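Local coordinates for hypothetical protein (Staphylococcus aureus subsp. aureus, PDB 2IL5) that is of unknown function but belongs to the Activator of Hsp90 ATPase homolog 1-like family, within the Bet v 1-like group of folds, at residues 49-53 with 64-68. Residues are numbered along the deposited sequence; the frame is centred on the assembly and turned at random.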
ATOM      1  N   THR A  49     -14.694  -7.909   3.701  1.00 45.71           N
ATOM      2  CA  THR A  49     -14.590  -8.258   2.288  1.00 45.50           C
ATOM      3  C   THR A  49     -13.450  -9.247   1.987  1.00 46.81           C
ATOM      4  O   THR A  49     -13.404  -9.840   0.899  1.00 47.37           O
ATOM      5  CB  THR A  49     -14.473  -7.011   1.416  1.00 45.74           C
ATOM      6  OG1 THR A  49     -13.319  -6.242   1.815  1.00 41.37           O
ATOM      7  CG2 THR A  49     -15.772  -6.171   1.545  1.00 43.70           C
ATOM      8  N   ASN A  50     -12.539  -9.444   2.937  1.00 47.08           N
ATOM      9  CA  ASN A  50     -11.436 -10.370   2.692  1.00 47.54           C
ATOM     10  C   ASN A  50     -11.889 -11.819   2.477  1.00 47.93           C
ATOM     11  O   ASN A  50     -12.650 -12.375   3.289  1.00 47.62           O
ATOM     12  CB  ASN A  50     -10.375 -10.296   3.774  1.00 46.91           C
ATOM     13  CG  ASN A  50      -9.095 -10.999   3.368  1.00 49.28           C
ATOM     14  OD1 ASN A  50      -8.679 -11.950   4.033  1.00 50.79           O
ATOM     15  ND2 ASN A  50      -8.461 -10.545   2.254  1.00 47.38           N
ATOM     16  N   LYS A  51     -11.399 -12.406   1.383  1.00 48.30           N
ATOM     17  CA  LYS A  51     -11.696 -13.780   0.990  1.00 48.85           C
ATOM     18  C   LYS A  51     -10.561 -14.702   1.394  1.00 48.90           C
ATOM     19  O   LYS A  51     -10.767 -15.706   2.067  1.00 48.28           O
ATOM     20  CB  LYS A  51     -11.836 -13.861  -0.520  1.00 49.17           C
ATOM     21  CG  LYS A  51     -13.156 -13.542  -1.073  1.00 49.71           C
ATOM     22  CD  LYS A  51     -13.280 -14.180  -2.437  1.00 51.94           C
ATOM     23  CE  LYS A  51     -13.698 -15.660  -2.336  1.00 54.97           C
ATOM     24  NZ  LYS A  51     -15.069 -15.868  -1.724  1.00 54.25           N
ATOM     25  N   GLU A  52      -9.362 -14.369   0.922  1.00 49.54           N
ATOM     26  CA  GLU A  52      -8.127 -15.031   1.345  1.00 50.32           C
ATOM     27  C   GLU A  52      -7.073 -13.981   1.599  1.00 50.06           C
ATOM     28  O   GLU A  52      -6.989 -12.979   0.884  1.00 50.14           O
ATOM     29  CB  GLU A  52      -7.554 -15.954   0.266  1.00 50.36           C
ATOM     30  CG  GLU A  52      -8.458 -17.015  -0.328  1.00 54.42           C
ATOM     31  CD  GLU A  52      -7.779 -17.730  -1.514  1.00 58.31           C
ATOM     32  OE1 GLU A  52      -6.525 -17.827  -1.527  1.00 58.39           O
ATOM     33  OE2 GLU A  52      -8.508 -18.183  -2.429  1.00 59.81           O
ATOM     34  N   ILE A  53      -6.246 -14.245   2.606  1.00 50.53           N
ATOM     35  CA  ILE A  53      -4.944 -13.607   2.745  1.00 49.87           C
ATOM     36  C   ILE A  53      -3.870 -14.633   3.163  1.00 50.49           C
ATOM     37  O   ILE A  53      -4.009 -15.336   4.169  1.00 50.44           O
ATOM     38  CB  ILE A  53      -4.996 -12.395   3.724  1.00 49.48           C
ATOM     39  CG1 ILE A  53      -3.595 -11.777   3.888  1.00 46.99           C
ATOM     40  CG2 ILE A  53      -5.662 -12.812   5.065  1.00 49.31           C
ATOM     41  CD1 ILE A  53      -3.557 -10.433   4.529  1.00 43.71           C
ATOM     42  N   ARG A  64      -0.414 -12.789  -0.800  1.00 45.24           N
ATOM     43  CA  ARG A  64      -1.541 -12.896  -1.712  1.00 45.96           C
ATOM     44  C   ARG A  64      -2.879 -12.551  -1.030  1.00 45.74           C
ATOM     45  O   ARG A  64      -3.320 -13.248  -0.114  1.00 45.73           O
ATOM     46  CB  ARG A  64      -1.585 -14.286  -2.326  1.00 45.79           C
ATOM     47  CG  ARG A  64      -2.618 -14.409  -3.378  1.00 47.38           C
ATOM     48  CD  ARG A  64      -2.712 -15.834  -3.877  1.00 51.47           C
ATOM     49  NE  ARG A  64      -3.583 -15.912  -5.055  1.00 52.82           N
ATOM     50  CZ  ARG A  64      -4.818 -16.384  -5.015  1.00 54.56           C
ATOM     51  NH1 ARG A  64      -5.563 -16.419  -6.109  1.00 54.92           N
ATOM     52  NH2 ARG A  64      -5.307 -16.827  -3.867  1.00 55.30           N
ATOM     53  N   ILE A  65      -3.502 -11.465  -1.480  1.00 45.46           N
ATOM     54  CA  ILE A  65      -4.770 -10.987  -0.928  1.00 44.86           C
ATOM     55  C   ILE A  65      -5.859 -11.106  -1.996  1.00 45.09           C
ATOM     56  O   ILE A  65      -5.693 -10.623  -3.132  1.00 43.87           O
ATOM     57  CB  ILE A  65      -4.662  -9.523  -0.453  1.00 45.10           C
ATOM     58  CG1 ILE A  65      -3.593  -9.406   0.645  1.00 44.39           C
ATOM     59  CG2 ILE A  65      -6.041  -9.000  -0.032  1.00 44.22           C
ATOM     60  CD1 ILE A  65      -3.233  -7.996   1.087  1.00 42.17           C
ATOM     61  N   VAL A  66      -6.949 -11.792  -1.624  1.00 45.29           N
ATOM     62  CA  VAL A  66      -8.158 -11.912  -2.449  1.00 45.35           C
ATOM     63  C   VAL A  66      -9.310 -11.158  -1.749  1.00 45.22           C
ATOM     64  O   VAL A  66      -9.682 -11.466  -0.625  1.00 45.56           O
ATOM     65  CB  VAL A  66      -8.510 -13.389  -2.672  1.00 45.75           C
ATOM     66  CG1 VAL A  66      -9.654 -13.533  -3.621  1.00 45.78           C
ATOM     67  CG2 VAL A  66      -7.286 -14.155  -3.187  1.00 45.84           C
ATOM     68  N   ASP A  67      -9.827 -10.132  -2.408  1.00 44.90           N
ATOM     69  CA  ASP A  67     -10.796  -9.227  -1.821  1.00 43.74           C
ATOM     70  C   ASP A  67     -12.088  -9.300  -2.623  1.00 43.08           C
ATOM     71  O   ASP A  67     -12.071  -9.162  -3.863  1.00 42.58           O
ATOM     72  CB  ASP A  67     -10.268  -7.784  -1.808  1.00 43.75           C
ATOM     73  CG  ASP A  67     -11.137  -6.853  -0.964  1.00 45.05           C
ATOM     74  OD1 ASP A  67     -11.327  -7.120   0.246  1.00 45.90           O
ATOM     75  OD2 ASP A  67     -11.634  -5.850  -1.503  1.00 46.63           O
ATOM     76  N   GLN A  68     -13.192  -9.529  -1.897  1.00 41.59           N
ATOM     77  CA  GLN A  68     -14.545  -9.558  -2.439  1.00 40.66           C
ATOM     78  C   GLN A  68     -15.071  -8.182  -2.871  1.00 40.16           C
ATOM     79  O   GLN A  68     -15.211  -7.269  -2.067  1.00 39.95           O
ATOM     80  CB  GLN A  68     -15.493 -10.179  -1.408  1.00 40.90           C
ATOM     81  CG  GLN A  68     -16.888 -10.541  -1.938  1.00 39.64           C
ATOM     82  CD  GLN A  68     -16.839 -11.609  -2.993  1.00 39.40           C
ATOM     83  OE1 GLN A  68     -17.011 -11.333  -4.184  1.00 39.76           O
ATOM     84  NE2 GLN A  68     -16.582 -12.836  -2.570  1.00 39.23           N
TER
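V66 faces both K51 and E52 across an antiparallel pair of strands, 50-53 against 64-68, and this makes a classic beta bulge in strand 50-55, one of the two edge strands of the sheet. V66 O takes the K51 N-H at 2.8 Å and the E52 N-H in a weaker bond. V66 N returns a nearly straight bond to E52 O, and Q68 N bonds to T49 O. The N50 side chain, its CG anti to the backbone N, reaches along its own strand. Its ND2 donates to E52 O at 3.2 Å from above the carbonyl plane. With V66 N this gives E52 O two donors. ND2 also bonds to T45.

T49 and D67 meet through their polar ends. T49 OG1 donates to D67 OD1 at 2.7 Å, on the syn side and 16° out of the carboxylate plane. OD1 is shared with the hydroxyl of T45. On the face of N50 and D67, I53 and I65 lie side by side, with their CG1 atoms 4.0 Å apart. Residues of helix 36-39 touch I53.

On the other face V66 spreads its two methyls under the bulge. CG1, anti to the backbone N (chi1 -174°), lies 3.8 Å from K51 CB, while CG2 packs against E52 CB. Beyond V66, the extended R64 chain brings NH2 to E52 OE1 at 2.8 Å. This salt bridge meets the guanidinium at its edge, with the two planes 47° apart.

In this part of the hairpin, the polar bonds of N50 and D67 share one face with the I53-I65 contact, and V66 packing shares the other with the E52-R64 ion pair. The R64 charge probably also eases the closeness of E52 to E54. OD1 of the buried D67 is gripped by two hydroxyls, which probably helps hold the carboxylate in place.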